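Local coordinates for mitochondrial enolase superfamily member 1 (Homo sapiens, PDB 4A35), which catalyses the magnesium-dependent dehydration of L-fuconate to 2-keto-3-deoxy-L-fuconate, a step in the breakdown of L-fucose, at residues A[163-168]-A[342-347]. Numbering follows the deposited sequence.
Sequences EDALEI and VLLMAK. With EDO (1,2-ethanediol), chain J.
Ala165 and Ile168 meet Leu344 and Lys347 in a small, partly buried apolar contact between helix 162-171 and helix 335-348, away from the annotated sites, although a bound magnesium ion lies about 9 Å from the Lys347 side chain. Helix 335-348 belongs to the C-terminal, TIM-barrel-like domain of this enolase-superfamily enzyme, and helix 162-171 lies across it: the short segments cross at 78°, their axes 10.2 Å apart. So steep a crossing confines the contact to residues three apart on each helix. Leu344 suits the centre because its fork serves two neighbours: CD1 rests on the Ala165 methyl, CB, at 4.0 Å, while CD2 meets Ile168 CG2 at 3.7 Å. The small Ala165 lets the backbones come near here, its CA standing 6.4 Å from that of Leu344. Ile168, beta-branched, reaches in two directions. Its CD1 lies 3.6 Å from Leu344 O, a van der Waals touch, and CG2 also meets the aliphatic CG of Lys347 at 3.8 Å. A chi1 of -179° sets that CG opposite the lysine's backbone N and against Ile168; the bend at chi2 then takes NZ away to a salt bridge with Glu350. Val377 of helix 362-377 touches Ile168, Leu344 and Lys347, extending the apolar cluster. Asp164, short and acidic in the first turn of helix 162-171, reaches back with OD2 to accept the N-H of Thr161, just before the helix; OD2 also accepts a hydrogen bond from O1 of a 1,2-ethanediol, probably from the crystallisation liquor, at 2.6 Å. An alanine in place of Asp164 would probably leave the Thr161 N-H without this acceptor and remove a long, weak ion pair with Lys348, at the end of helix 335-348. No hydrogen bond joins the two segments, so their contact rests on hydrocarbon packing, with polar ends at its margin.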
# COMPACT_ATOMS: atom_id res chain seq x y z
N GLU A 163 26.22 9.59 -1.96
CA GLU A 163 27.15 10.60 -2.46
C GLU A 163 26.34 11.79 -3.09
O GLU A 163 26.65 12.95 -2.86
CB GLU A 163 28.10 9.93 -3.49
CG GLU A 163 28.96 8.79 -2.92
CD GLU A 163 28.35 7.47 -2.44
OE1 GLU A 163 27.29 7.05 -2.96
OE2 GLU A 163 28.98 6.83 -1.57
N ASP A 164 25.33 11.47 -3.90
CA ASP A 164 24.47 12.50 -4.55
C ASP A 164 23.77 13.36 -3.48
O ASP A 164 23.65 14.56 -3.66
CB ASP A 164 23.35 11.90 -5.41
CG ASP A 164 23.79 11.19 -6.66
OD1 ASP A 164 24.85 11.56 -7.22
OD2 ASP A 164 23.08 10.26 -7.08
N ALA A 165 23.27 12.69 -2.41
CA ALA A 165 22.57 13.32 -1.27
C ALA A 165 23.55 14.26 -0.57
O ALA A 165 23.20 15.39 -0.26
CB ALA A 165 22.06 12.25 -0.31
N LEU A 166 24.79 13.78 -0.33
CA LEU A 166 25.84 14.59 0.31
C LEU A 166 26.14 15.85 -0.52
O LEU A 166 26.35 16.92 0.05
CB LEU A 166 27.13 13.79 0.52
CG LEU A 166 27.09 12.80 1.69
CD1 LEU A 166 28.33 11.85 1.63
CD2 LEU A 166 27.04 13.53 3.03
N GLU A 167 26.20 15.70 -1.84
CA GLU A 167 26.50 16.82 -2.73
C GLU A 167 25.40 17.93 -2.62
O GLU A 167 25.72 19.12 -2.45
CB GLU A 167 26.65 16.32 -4.17
CG GLU A 167 27.10 17.37 -5.17
CD GLU A 167 27.17 16.81 -6.58
OE1 GLU A 167 27.78 15.73 -6.76
OE2 GLU A 167 26.59 17.44 -7.49
N ILE A 168 24.13 17.52 -2.59
CA ILE A 168 23.00 18.45 -2.46
C ILE A 168 23.08 19.18 -1.09
O ILE A 168 22.93 20.41 -1.01
CB ILE A 168 21.66 17.71 -2.67
CG1 ILE A 168 21.51 17.22 -4.13
CG2 ILE A 168 20.49 18.62 -2.24
CD1 ILE A 168 20.40 16.19 -4.35
N VAL A 342 12.80 12.03 0.00
CA VAL A 342 11.93 12.55 -1.06
C VAL A 342 12.31 14.02 -1.32
O VAL A 342 12.37 14.42 -2.47
CB VAL A 342 10.44 12.34 -0.70
CG1 VAL A 342 9.51 13.03 -1.72
CG2 VAL A 342 10.10 10.83 -0.67
N LEU A 343 12.56 14.84 -0.27
CA LEU A 343 13.03 16.22 -0.51
C LEU A 343 14.31 16.20 -1.36
O LEU A 343 14.50 17.04 -2.26
CB LEU A 343 13.35 16.94 0.84
CG LEU A 343 12.12 17.25 1.69
CD1 LEU A 343 12.57 17.77 3.08
CD2 LEU A 343 11.20 18.29 0.97
N LEU A 344 15.24 15.31 -1.01
CA LEU A 344 16.51 15.23 -1.75
C LEU A 344 16.31 14.76 -3.20
O LEU A 344 16.90 15.34 -4.11
CB LEU A 344 17.52 14.33 -1.02
CG LEU A 344 18.07 14.90 0.30
CD1 LEU A 344 18.67 13.76 1.16
CD2 LEU A 344 19.08 16.03 0.02
N MET A 345 15.41 13.82 -3.44
CA MET A 345 15.13 13.40 -4.83
C MET A 345 14.48 14.54 -5.63
O MET A 345 14.87 14.78 -6.76
CB MET A 345 14.19 12.17 -4.88
CG MET A 345 14.90 10.85 -4.51
SD MET A 345 13.87 9.42 -4.90
CE MET A 345 12.48 9.67 -3.72
N ALA A 346 13.52 15.30 -5.01
CA ALA A 346 12.83 16.39 -5.71
C ALA A 346 13.85 17.47 -6.12
O ALA A 346 13.76 18.00 -7.22
CB ALA A 346 11.77 17.00 -4.77
N LYS A 347 14.82 17.80 -5.24
CA LYS A 347 15.89 18.77 -5.59
C LYS A 347 16.77 18.22 -6.75
O LYS A 347 17.08 18.97 -7.70
CB LYS A 347 16.75 19.11 -4.36
CG LYS A 347 17.88 20.13 -4.60
CD LYS A 347 17.45 21.38 -5.37
CE LYS A 347 18.61 22.32 -5.38
NZ LYS A 347 18.42 23.34 -6.45
C1 EDO J . 22.66 8.00 -9.84
O1 EDO J . 23.43 9.07 -9.32
C2 EDO J . 22.52 8.22 -11.36
O2 EDO J . 22.07 9.57 -11.57